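Local coordinates for protein putative methylthioribose-1-phosphate isomerase (Pyrococcus horikoshii OT3, PDB 6A34) that probably catalyses the interconversion of 5-methylthioribose 1-phosphate and 5-methylthioribulose 1-phosphate, an isomerisation step of the methionine salvage pathway, at residues 22-26 / 38-42; 81-85 / 123-129; 109-113 / 135-139. Residue numbers count along the deposited sequence, not the author numbering.

Contact 1. Residues 22-26 / 38-42; sequences KSVYM and VEKFS
Strands 23-26 and 38-41 run antiparallel, their short axes 4.7 Å apart at closest approach with 160° between directions. The register sets Val24 against Phe41 and Met26 against Glu39 as hydrogen-bonded pairs, with Tyr25 and Lys40 the non-hydrogen-bonded pair between them, CA to CA 4.8 Å. Four backbone hydrogen bonds make the ladder: Val24 N to Phe41 O and Phe41 N to Val24 O, both 2.9 Å, Met26 N to Glu39 O at 3.1 Å, and Glu39 N to Met26 O at 2.9 Å. The arrangement is a beta hairpin, the second and third strands of a three-stranded antiparallel sheet whose first strand is 17-20. Val24, Met26, Glu39 and Phe41 point to one face, where Val24, Met26 and Phe41 touch helix 44-52. There Met26, in m, t, t, sets SD beside the edge of the Phe41 ring, 3.8 Å from Phe41 CE2, a Met-aromatic contact. Tyr25 and Lys40 occupy the other face; Tyr25 rests its CB 3.9 Å from Val38 CG1 and makes a cation-pi contact with Lys20. Chemistry thus differs within one face: Met26 meets the Phe41 ring under helical cover, while the Glu39 carboxylate turns to Asn28.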
ATOM      1  N   LYS A  22     -10.371 -23.218  34.372  1.00 45.12           N
ATOM      2  CA  LYS A  22      -9.098 -23.909  34.118  1.00 50.15           C
ATOM      3  C   LYS A  22      -8.804 -24.004  32.619  1.00 46.07           C
ATOM      4  O   LYS A  22      -8.127 -24.919  32.178  1.00 47.89           O
ATOM      5  CB  LYS A  22      -9.120 -25.314  34.729  1.00 51.95           C
ATOM      6  CG  LYS A  22      -9.520 -25.368  36.199  1.00 54.32           C
ATOM      7  CD  LYS A  22      -9.249 -26.727  36.805  1.00 60.37           C
ATOM      8  CE  LYS A  22      -9.134 -26.710  38.314  1.00 71.18           C
ATOM      9  NZ  LYS A  22     -10.456 -26.848  38.964  1.00 71.61           N
ATOM     10  N   SER A  23      -9.281 -23.026  31.845  1.00 45.83           N
ATOM     11  CA  SER A  23      -9.046 -23.005  30.421  1.00 45.23           C
ATOM     12  C   SER A  23      -8.699 -21.587  29.945  1.00 42.46           C
ATOM     13  O   SER A  23      -9.332 -20.582  30.362  1.00 42.20           O
ATOM     14  CB  SER A  23     -10.243 -23.568  29.712  1.00 51.22           C
ATOM     15  OG  SER A  23     -10.343 -24.958  29.957  1.00 53.50           O
ATOM     16  N   VAL A  24      -7.690 -21.508  29.072  1.00 41.04           N
ATOM     17  CA  VAL A  24      -7.341 -20.268  28.400  1.00 41.65           C
ATOM     18  C   VAL A  24      -8.124 -20.192  27.089  1.00 39.45           C
ATOM     19  O   VAL A  24      -8.073 -21.108  26.277  1.00 45.17           O
ATOM     20  CB  VAL A  24      -5.828 -20.150  28.159  1.00 39.80           C
ATOM     21  CG1 VAL A  24      -5.479 -18.844  27.464  1.00 40.93           C
ATOM     22  CG2 VAL A  24      -5.044 -20.278  29.452  1.00 41.97           C
ATOM     23  N   TYR A  25      -8.875 -19.108  26.908  1.00 39.48           N
ATOM     24  CA  TYR A  25      -9.677 -18.898  25.686  1.00 40.20           C
ATOM     25  C   TYR A  25      -9.088 -17.743  24.872  1.00 37.44           C
ATOM     26  O   TYR A  25      -8.895 -16.701  25.418  1.00 39.52           O
ATOM     27  CB  TYR A  25     -11.129 -18.568  26.036  1.00 42.64           C
ATOM     28  CG  TYR A  25     -11.912 -19.646  26.757  1.00 46.96           C
ATOM     29  CD1 TYR A  25     -11.716 -19.898  28.109  1.00 45.75           C
ATOM     30  CD2 TYR A  25     -12.912 -20.362  26.113  1.00 48.00           C
ATOM     31  CE1 TYR A  25     -12.456 -20.855  28.789  1.00 53.78           C
ATOM     32  CE2 TYR A  25     -13.663 -21.322  26.779  1.00 52.88           C
ATOM     33  CZ  TYR A  25     -13.441 -21.573  28.126  1.00 53.12           C
ATOM     34  OH  TYR A  25     -14.174 -22.517  28.797  1.00 50.34           O
ATOM     35  N   MET A  26      -8.862 -17.950  23.565  1.00 38.28           N
ATOM     36  CA  MET A  26      -8.250 -16.963  22.665  1.00 38.73           C
ATOM     37  C   MET A  26      -9.080 -16.841  21.383  1.00 40.81           C
ATOM     38  O   MET A  26      -9.403 -17.852  20.719  1.00 36.13           O
ATOM     39  CB  MET A  26      -6.833 -17.355  22.240  1.00 39.17           C
ATOM     40  CG  MET A  26      -5.905 -17.649  23.374  1.00 40.63           C
ATOM     41  SD  MET A  26      -4.271 -17.995  22.731  1.00 46.77           S
ATOM     42  CE  MET A  26      -3.395 -18.556  24.191  1.00 45.74           C
ATOM     43  N   VAL A  38     -13.311 -18.761  18.916  1.00 44.11           N
ATOM     44  CA  VAL A  38     -12.649 -18.757  20.198  1.00 45.14           C
ATOM     45  C   VAL A  38     -12.138 -20.169  20.491  1.00 40.67           C
ATOM     46  O   VAL A  38     -12.928 -21.069  20.701  1.00 41.59           O
ATOM     47  CB  VAL A  38     -13.610 -18.272  21.293  1.00 44.07           C
ATOM     48  CG1 VAL A  38     -12.882 -18.106  22.616  1.00 45.34           C
ATOM     49  CG2 VAL A  38     -14.304 -16.979  20.887  1.00 49.38           C
ATOM     50  N   GLU A  39     -10.817 -20.345  20.447  1.00 41.04           N
ATOM     51  CA  GLU A  39     -10.167 -21.591  20.794  1.00 43.85           C
ATOM     52  C   GLU A  39     -10.188 -21.731  22.324  1.00 46.32           C
ATOM     53  O   GLU A  39     -10.213 -20.715  23.024  1.00 37.48           O
ATOM     54  CB  GLU A  39      -8.721 -21.638  20.291  1.00 47.27           C
ATOM     55  CG  GLU A  39      -8.555 -21.600  18.778  1.00 56.39           C
ATOM     56  CD  GLU A  39      -9.325 -22.623  17.950  1.00 56.41           C
ATOM     57  OE1 GLU A  39      -9.815 -23.631  18.527  1.00 57.45           O
ATOM     58  OE2 GLU A  39      -9.445 -22.390  16.723  1.00 56.67           O
ATOM     59  N   LYS A  40     -10.201 -22.988  22.790  1.00 46.41           N
ATOM     60  CA  LYS A  40     -10.224 -23.406  24.202  1.00 50.78           C
ATOM     61  C   LYS A  40      -9.001 -24.295  24.451  1.00 48.64           C
ATOM     62  O   LYS A  40      -8.851 -25.323  23.802  1.00 50.57           O
ATOM     63  CB  LYS A  40     -11.508 -24.185  24.484  1.00 56.93           C
ATOM     64  CG  LYS A  40     -11.754 -24.592  25.932  1.00 63.52           C
ATOM     65  CD  LYS A  40     -13.238 -24.776  26.223  1.00 68.55           C
ATOM     66  CE  LYS A  40     -13.564 -25.108  27.665  1.00 71.01           C
ATOM     67  NZ  LYS A  40     -13.509 -26.564  27.921  1.00 74.19           N
ATOM     68  N   PHE A  41      -8.100 -23.843  25.327  1.00 45.25           N
ATOM     69  CA  PHE A  41      -6.839 -24.494  25.578  1.00 45.16           C
ATOM     70  C   PHE A  41      -6.753 -24.876  27.058  1.00 47.95           C
ATOM     71  O   PHE A  41      -6.915 -24.016  27.915  1.00 46.75           O
ATOM     72  CB  PHE A  41      -5.667 -23.590  25.189  1.00 46.45           C
ATOM     73  CG  PHE A  41      -5.641 -23.179  23.736  1.00 52.49           C
ATOM     74  CD1 PHE A  41      -5.630 -24.132  22.726  1.00 54.80           C
ATOM     75  CD2 PHE A  41      -5.642 -21.842  23.375  1.00 51.78           C
ATOM     76  CE1 PHE A  41      -5.611 -23.762  21.389  1.00 52.91           C
ATOM     77  CE2 PHE A  41      -5.639 -21.472  22.041  1.00 56.60           C
ATOM     78  CZ  PHE A  41      -5.603 -22.432  21.052  1.00 56.20           C
ATOM     79  N   SER A  42      -6.417 -26.151  27.311  1.00 48.94           N
ATOM     80  CA  SER A  42      -6.518 -26.795  28.621  1.00 53.25           C
ATOM     81  C   SER A  42      -5.161 -27.301  29.134  1.00 51.34           C
ATOM     82  O   SER A  42      -5.101 -27.792  30.238  1.00 44.07           O
ATOM     83  CB  SER A  42      -7.520 -27.914  28.546  1.00 57.50           C
ATOM     84  OG  SER A  42      -8.737 -27.437  27.970  1.00 64.96           O
TER

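Contact 2. Residues 81-85 / 123-129; sequences TKEEF and DPLDEIK
The Phe85 ring packs against the side chains of Leu125, Ile128 and Lys129, one residue of one helix start meeting three of another. With chi1 in t, its CA-to-CB bond points toward 123-129 and brings CD2 to 3.5 Å from Leu125 CD1, CE2 to 4.1 Å from Ile128 CG2 and CE1 to 3.8 Å from Lys129 CE. Leu125 (t, p) and Ile128 (m, t) also point toward 81-85, and the nearest backbones are those of Lys82 and Leu125, CA to CA 5.8 Å. Each segment is a loop entering a helix. Thr81, at the N-cap of helix 82-97, is extended (phi/psi -134/162); with chi1 in p, its OG1 accepts a capping hydrogen bond from Glu84 N, 2.9 Å from Thr81 OG1. Pro124 (-58/148) holds the corresponding position before helix 125-157. Two first turns therefore pack side by side at one end of the helical bundle in the N-terminal part of this eIF-2B-family chain. Phe85 N hydrogen-bonds to Thr81 O at 3.0 Å and Ile128 N to Pro124 O at 3.1 Å. Tyr73, from helix 59-76, meets the Phe85 ring and hydrogen-bonds through its hydroxyl to the Phe85 carbonyl. At the margin, Lys82 (t, t, m, t) extends past Ile128, its CE 4.2 Å from Ile128 CD1, so that NZ donates to Asp123 O at 2.6 Å; the same amine also hydrogen-bonds to the carbonyl of Ser121. The Asp123 carboxylate is held by His120.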
ATOM      1  N   THR A  81       3.800 -32.293  46.206  1.00 38.79           N
ATOM      2  CA  THR A  81       4.569 -31.515  47.141  1.00 40.01           C
ATOM      3  C   THR A  81       4.785 -30.120  46.559  1.00 36.77           C
ATOM      4  O   THR A  81       4.712 -29.928  45.356  1.00 35.77           O
ATOM      5  CB  THR A  81       5.930 -32.151  47.451  1.00 41.39           C
ATOM      6  OG1 THR A  81       6.678 -31.975  46.255  1.00 45.68           O
ATOM      7  CG2 THR A  81       5.887 -33.616  47.845  1.00 41.09           C
ATOM      8  N   LYS A  82       5.138 -29.185  47.432  1.00 39.54           N
ATOM      9  CA  LYS A  82       5.587 -27.843  47.043  1.00 43.28           C
ATOM     10  C   LYS A  82       6.801 -27.933  46.119  1.00 43.16           C
ATOM     11  O   LYS A  82       6.833 -27.243  45.109  1.00 50.32           O
ATOM     12  CB  LYS A  82       5.934 -26.986  48.262  1.00 41.15           C
ATOM     13  CG  LYS A  82       6.259 -25.541  47.915  1.00 43.65           C
ATOM     14  CD  LYS A  82       6.702 -24.723  49.088  1.00 42.56           C
ATOM     15  CE  LYS A  82       5.600 -24.492  50.096  1.00 43.30           C
ATOM     16  NZ  LYS A  82       6.058 -23.571  51.165  1.00 43.04           N
ATOM     17  N   GLU A  83       7.773 -28.793  46.455  1.00 47.50           N
ATOM     18  CA  GLU A  83       8.995 -28.962  45.642  1.00 50.46           C
ATOM     19  C   GLU A  83       8.609 -29.371  44.214  1.00 46.28           C
ATOM     20  O   GLU A  83       9.001 -28.721  43.265  1.00 42.09           O
ATOM     21  CB  GLU A  83       9.972 -29.975  46.260  1.00 57.10           C
ATOM     22  CG  GLU A  83      11.325 -30.043  45.549  1.00 65.94           C
ATOM     23  CD  GLU A  83      12.408 -30.914  46.192  1.00 79.11           C
ATOM     24  OE1 GLU A  83      13.449 -30.352  46.615  1.00 85.13           O
ATOM     25  OE2 GLU A  83      12.233 -32.159  46.251  1.00 73.75           O
ATOM     26  N   GLU A  84       7.842 -30.458  44.061  1.00 48.99           N
ATOM     27  CA  GLU A  84       7.328 -30.883  42.735  1.00 50.74           C
ATOM     28  C   GLU A  84       6.633 -29.717  42.013  1.00 46.34           C
ATOM     29  O   GLU A  84       6.770 -29.585  40.803  1.00 48.81           O
ATOM     30  CB  GLU A  84       6.282 -31.992  42.841  1.00 54.59           C
ATOM     31  CG  GLU A  84       6.849 -33.383  42.995  1.00 58.42           C
ATOM     32  CD  GLU A  84       5.790 -34.454  43.207  1.00 58.51           C
ATOM     33  OE1 GLU A  84       6.126 -35.450  43.861  1.00 57.96           O
ATOM     34  OE2 GLU A  84       4.632 -34.282  42.729  1.00 53.90           O
ATOM     35  N   PHE A  85       5.875 -28.897  42.760  1.00 38.03           N
ATOM     36  CA  PHE A  85       5.020 -27.923  42.146  1.00 41.73           C
ATOM     37  C   PHE A  85       5.886 -26.819  41.536  1.00 41.65           C
ATOM     38  O   PHE A  85       5.659 -26.425  40.399  1.00 38.62           O
ATOM     39  CB  PHE A  85       4.003 -27.340  43.131  1.00 40.27           C
ATOM     40  CG  PHE A  85       3.220 -26.210  42.520  1.00 37.13           C
ATOM     41  CD1 PHE A  85       2.178 -26.471  41.647  1.00 39.02           C
ATOM     42  CD2 PHE A  85       3.600 -24.894  42.721  1.00 36.54           C
ATOM     43  CE1 PHE A  85       1.475 -25.432  41.057  1.00 38.72           C
ATOM     44  CE2 PHE A  85       2.903 -23.860  42.123  1.00 36.11           C
ATOM     45  CZ  PHE A  85       1.844 -24.126  41.292  1.00 36.01           C
ATOM     46  N   ASP A 123       5.437 -19.663  51.471  1.00 50.13           N
ATOM     47  CA  ASP A 123       4.020 -19.642  51.833  1.00 43.60           C
ATOM     48  C   ASP A 123       3.430 -21.038  51.636  1.00 39.77           C
ATOM     49  O   ASP A 123       4.023 -21.890  50.975  1.00 38.56           O
ATOM     50  CB  ASP A 123       3.271 -18.582  51.018  1.00 49.87           C
ATOM     51  CG  ASP A 123       3.660 -17.143  51.322  1.00 49.67           C
ATOM     52  OD1 ASP A 123       4.544 -16.932  52.174  1.00 46.84           O
ATOM     53  OD2 ASP A 123       3.062 -16.252  50.709  1.00 50.24           O
ATOM     54  N   PRO A 124       2.238 -21.342  52.191  1.00 40.75           N
ATOM     55  CA  PRO A 124       1.568 -22.607  51.877  1.00 38.03           C
ATOM     56  C   PRO A 124       1.310 -22.744  50.362  1.00 41.51           C
ATOM     57  O   PRO A 124       1.068 -21.757  49.662  1.00 41.60           O
ATOM     58  CB  PRO A 124       0.244 -22.517  52.651  1.00 36.47           C
ATOM     59  CG  PRO A 124       0.493 -21.486  53.733  1.00 37.22           C
ATOM     60  CD  PRO A 124       1.471 -20.499  53.126  1.00 37.73           C
ATOM     61  N   LEU A 125       1.345 -23.977  49.864  1.00 40.01           N
ATOM     62  CA  LEU A 125       1.235 -24.246  48.447  1.00 38.13           C
ATOM     63  C   LEU A 125      -0.105 -23.739  47.885  1.00 39.85           C
ATOM     64  O   LEU A 125      -0.141 -23.275  46.742  1.00 36.42           O
ATOM     65  CB  LEU A 125       1.415 -25.743  48.205  1.00 35.98           C
ATOM     66  CG  LEU A 125       1.134 -26.183  46.772  1.00 36.56           C
ATOM     67  CD1 LEU A 125       2.051 -25.440  45.826  1.00 38.17           C
ATOM     68  CD2 LEU A 125       1.288 -27.696  46.606  1.00 36.62           C
ATOM     69  N   ASP A 126      -1.197 -23.806  48.665  1.00 37.52           N
ATOM     70  CA  ASP A 126      -2.511 -23.280  48.185  1.00 38.02           C
ATOM     71  C   ASP A 126      -2.434 -21.751  47.985  1.00 38.39           C
ATOM     72  O   ASP A 126      -3.100 -21.211  47.112  1.00 37.03           O
ATOM     73  CB  ASP A 126      -3.713 -23.699  49.046  1.00 38.84           C
ATOM     74  CG  ASP A 126      -3.618 -23.509  50.559  1.00 40.03           C
ATOM     75  OD1 ASP A 126      -2.516 -23.450  51.109  1.00 40.33           O
ATOM     76  OD2 ASP A 126      -4.667 -23.429  51.182  1.00 51.43           O
ATOM     77  N   GLU A 127      -1.610 -21.079  48.784  1.00 37.64           N
ATOM     78  CA  GLU A 127      -1.478 -19.629  48.756  1.00 40.76           C
ATOM     79  C   GLU A 127      -0.600 -19.220  47.563  1.00 41.72           C
ATOM     80  O   GLU A 127      -0.834 -18.179  46.987  1.00 41.60           O
ATOM     81  CB  GLU A 127      -0.920 -19.102  50.079  1.00 36.55           C
ATOM     82  CG  GLU A 127      -0.500 -17.635  50.086  1.00 39.90           C
ATOM     83  CD  GLU A 127      -1.548 -16.551  49.873  1.00 36.96           C
ATOM     84  OE1 GLU A 127      -2.726 -16.856  49.866  1.00 37.80           O
ATOM     85  OE2 GLU A 127      -1.166 -15.382  49.730  1.00 46.08           O
ATOM     86  N   ILE A 128       0.408 -20.022  47.222  1.00 39.11           N
ATOM     87  CA  ILE A 128       1.235 -19.778  46.030  1.00 40.85           C
ATOM     88  C   ILE A 128       0.360 -19.894  44.772  1.00 40.79           C
ATOM     89  O   ILE A 128       0.358 -19.013  43.909  1.00 41.38           O
ATOM     90  CB  ILE A 128       2.439 -20.734  45.973  1.00 40.64           C
ATOM     91  CG1 ILE A 128       3.405 -20.505  47.137  1.00 41.93           C
ATOM     92  CG2 ILE A 128       3.143 -20.643  44.624  1.00 43.09           C
ATOM     93  CD1 ILE A 128       4.410 -21.627  47.321  1.00 41.10           C
ATOM     94  N   LYS A 129      -0.374 -21.004  44.680  1.00 37.64           N
ATOM     95  CA  LYS A 129      -1.374 -21.193  43.638  1.00 38.55           C
ATOM     96  C   LYS A 129      -2.287 -19.966  43.555  1.00 38.75           C
ATOM     97  O   LYS A 129      -2.487 -19.420  42.455  1.00 34.50           O
ATOM     98  CB  LYS A 129      -2.181 -22.471  43.878  1.00 38.28           C
ATOM     99  CG  LYS A 129      -1.380 -23.763  43.727  1.00 39.59           C
ATOM    100  CD  LYS A 129      -2.230 -25.031  43.701  1.00 40.73           C
ATOM    101  CE  LYS A 129      -1.422 -26.273  43.357  1.00 44.36           C
ATOM    102  NZ  LYS A 129      -2.079 -27.539  43.764  1.00 43.36           N
TER

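Contact 3. Residues 109-113 / 135-139; sequences ALNRI and EAYKI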
ATOM      1  N   ALA A 109       5.553 -10.390  31.767  1.00 41.85           N
ATOM      2  CA  ALA A 109       4.423 -11.027  32.420  1.00 43.34           C
ATOM      3  C   ALA A 109       4.898 -12.251  33.211  1.00 44.00           C
ATOM      4  O   ALA A 109       4.541 -12.402  34.393  1.00 41.80           O
ATOM      5  CB  ALA A 109       3.379 -11.405  31.409  1.00 46.91           C
ATOM      6  N   LEU A 110       5.703 -13.090  32.550  1.00 39.96           N
ATOM      7  CA  LEU A 110       6.205 -14.297  33.124  1.00 41.72           C
ATOM      8  C   LEU A 110       7.104 -13.980  34.311  1.00 45.07           C
ATOM      9  O   LEU A 110       6.955 -14.585  35.355  1.00 51.77           O
ATOM     10  CB  LEU A 110       6.985 -15.098  32.083  1.00 40.45           C
ATOM     11  CG  LEU A 110       6.126 -15.716  30.990  1.00 43.82           C
ATOM     12  CD1 LEU A 110       6.994 -16.466  29.985  1.00 43.10           C
ATOM     13  CD2 LEU A 110       5.062 -16.626  31.587  1.00 41.15           C
ATOM     14  N   ASN A 111       8.044 -13.060  34.114  1.00 42.77           N
ATOM     15  CA  ASN A 111       8.972 -12.664  35.151  1.00 43.42           C
ATOM     16  C   ASN A 111       8.264 -12.058  36.369  1.00 36.29           C
ATOM     17  O   ASN A 111       8.737 -12.185  37.485  1.00 41.34           O
ATOM     18  CB  ASN A 111      10.003 -11.662  34.634  1.00 51.12           C
ATOM     19  CG  ASN A 111      11.359 -12.310  34.548  1.00 61.56           C
ATOM     20  OD1 ASN A 111      11.671 -12.980  33.562  1.00 70.76           O
ATOM     21  ND2 ASN A 111      12.123 -12.180  35.622  1.00 65.76           N
ATOM     22  N   ARG A 112       7.199 -11.303  36.134  1.00 36.26           N
ATOM     23  CA  ARG A 112       6.382 -10.722  37.202  1.00 40.68           C
ATOM     24  C   ARG A 112       5.808 -11.834  38.106  1.00 42.66           C
ATOM     25  O   ARG A 112       5.738 -11.669  39.322  1.00 39.57           O
ATOM     26  CB  ARG A 112       5.247  -9.916  36.574  1.00 41.46           C
ATOM     27  CG  ARG A 112       4.299  -9.262  37.568  1.00 43.43           C
ATOM     28  CD  ARG A 112       3.316  -8.329  36.877  1.00 42.38           C
ATOM     29  NE  ARG A 112       2.227  -7.913  37.756  1.00 38.71           N
ATOM     30  CZ  ARG A 112       1.356  -6.993  37.433  1.00 39.61           C
ATOM     31  NH1 ARG A 112       1.398  -6.484  36.211  1.00 42.08           N
ATOM     32  NH2 ARG A 112       0.460  -6.574  38.313  1.00 39.79           N
ATOM     33  N   ILE A 113       5.392 -12.954  37.496  1.00 38.40           N
ATOM     34  CA  ILE A 113       4.787 -14.060  38.241  1.00 39.45           C
ATOM     35  C   ILE A 113       5.877 -14.906  38.922  1.00 42.26           C
ATOM     36  O   ILE A 113       5.817 -15.128  40.124  1.00 40.68           O
ATOM     37  CB  ILE A 113       3.885 -14.877  37.317  1.00 35.11           C
ATOM     38  CG1 ILE A 113       2.718 -14.000  36.852  1.00 34.39           C
ATOM     39  CG2 ILE A 113       3.446 -16.165  38.011  1.00 35.27           C
ATOM     40  CD1 ILE A 113       1.735 -14.715  35.971  1.00 37.60           C
ATOM     41  N   GLU A 135      -2.325 -12.936  40.117  1.00 36.65           N
ATOM     42  CA  GLU A 135      -1.386 -12.185  39.348  1.00 40.27           C
ATOM     43  C   GLU A 135      -1.725 -12.211  37.846  1.00 40.63           C
ATOM     44  O   GLU A 135      -1.639 -11.168  37.214  1.00 35.20           O
ATOM     45  CB  GLU A 135       0.039 -12.695  39.561  1.00 39.32           C
ATOM     46  CG  GLU A 135       1.082 -11.592  39.469  1.00 42.13           C
ATOM     47  CD  GLU A 135       0.869 -10.384  40.376  1.00 45.36           C
ATOM     48  OE1 GLU A 135       0.015 -10.463  41.289  1.00 46.44           O
ATOM     49  OE2 GLU A 135       1.578  -9.359  40.181  1.00 47.30           O
ATOM     50  N   ALA A 136      -2.090 -13.377  37.292  1.00 35.36           N
ATOM     51  CA  ALA A 136      -2.414 -13.483  35.873  1.00 32.59           C
ATOM     52  C   ALA A 136      -3.653 -12.636  35.557  1.00 36.43           C
ATOM     53  O   ALA A 136      -3.696 -11.956  34.527  1.00 36.26           O
ATOM     54  CB  ALA A 136      -2.594 -14.925  35.465  1.00 35.22           C
ATOM     55  N   TYR A 137      -4.634 -12.593  36.477  1.00 37.04           N
ATOM     56  CA  TYR A 137      -5.817 -11.781  36.248  1.00 34.23           C
ATOM     57  C   TYR A 137      -5.437 -10.299  36.302  1.00 38.53           C
ATOM     58  O   TYR A 137      -6.005  -9.481  35.581  1.00 38.38           O
ATOM     59  CB  TYR A 137      -6.953 -12.085  37.226  1.00 35.03           C
ATOM     60  CG  TYR A 137      -7.782 -13.291  36.849  1.00 40.51           C
ATOM     61  CD1 TYR A 137      -8.528 -13.314  35.679  1.00 38.34           C
ATOM     62  CD2 TYR A 137      -7.830 -14.409  37.664  1.00 38.35           C
ATOM     63  CE1 TYR A 137      -9.296 -14.410  35.326  1.00 38.49           C
ATOM     64  CE2 TYR A 137      -8.601 -15.510  37.332  1.00 38.33           C
ATOM     65  CZ  TYR A 137      -9.322 -15.515  36.152  1.00 37.00           C
ATOM     66  OH  TYR A 137     -10.068 -16.587  35.809  1.00 38.68           O
ATOM     67  N   LYS A 138      -4.502  -9.962  37.189  1.00 38.89           N
ATOM     68  CA  LYS A 138      -4.059  -8.595  37.362  1.00 42.54           C
ATOM     69  C   LYS A 138      -3.393  -8.081  36.068  1.00 36.12           C
ATOM     70  O   LYS A 138      -3.596  -6.957  35.714  1.00 34.55           O
ATOM     71  CB  LYS A 138      -3.088  -8.501  38.541  1.00 44.73           C
ATOM     72  CG  LYS A 138      -3.658  -8.063  39.878  1.00 47.94           C
ATOM     73  CD  LYS A 138      -2.494  -7.832  40.845  1.00 56.38           C
ATOM     74  CE  LYS A 138      -2.856  -7.596  42.296  1.00 57.79           C
ATOM     75  NZ  LYS A 138      -1.625  -7.640  43.124  1.00 59.57           N
ATOM     76  N   ILE A 139      -2.570  -8.916  35.426  1.00 37.15           N
ATOM     77  CA  ILE A 139      -1.884  -8.564  34.207  1.00 38.69           C
ATOM     78  C   ILE A 139      -2.928  -8.237  33.132  1.00 39.58           C
ATOM     79  O   ILE A 139      -2.874  -7.183  32.513  1.00 45.08           O
ATOM     80  CB  ILE A 139      -0.902  -9.674  33.794  1.00 38.16           C
ATOM     81  CG1 ILE A 139       0.240  -9.780  34.805  1.00 38.06           C
ATOM     82  CG2 ILE A 139      -0.361  -9.454  32.374  1.00 39.19           C
ATOM     83  CD1 ILE A 139       1.034 -11.075  34.701  1.00 38.77           C
TER
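Ile113 and Ile139 meet at the apolar centre, CD1 to CD1 3.9 Å. Ala109 CB approaches Ile139 CD1 at 4.1 Å, and Ile113 CD1 lies 4.4 Å from Ala136 CB, so small and branched side chains share the space between two helices. Their local axes come within 10.4 Å at an angle of 144°, roughly antiparallel, and the backbones are nearest at Ile113 and Glu135, CA to CA 6.5 Å. This is ordinary helix-helix packing within the helical bundle: helix 104-119 lies against helix 125-157, and Ile113 touches Leu70 of helix 59-76 and Phe89 of helix 82-97. Farther out, the aliphatic part of Glu135 still belongs to the apolar layer, its CG 3.9 Å from Ile113 CG1. Arg112 extends alongside Glu135 with an all-t chain, one guanidinium face over Ile139 CG1, NH1 3.8 Å away. Its NE donates to Glu135 OE2 at 2.9 Å in a salt bridge, NH1 pairs with Glu142 one turn onward from Lys138, and Lys138 NZ makes a long salt bridge to Glu135 OE1 at 3.7 Å.

Along the chain contact 1 closes before the others open, while contacts 2 and 3 interleave: 81-85, 109-113, 123-129, 135-139. The centres of contacts 2 and 3 are about 17 Å apart, and helix 125-157 ties helices 82-97 and 104-119 together at these two places along its length. Contact 1 belongs instead to the small antiparallel sheet, about 18 Å from contact 3 and about 24 Å from contact 2 between centres; helix 59-76, touching residues of all three, joins that sheet to the bundle. Contact 2 lies far from the predicted substrate residues, whereas Met26 in contact 1 and Ala109 in contact 3 come within about 10 Å of some, side chain to side chain.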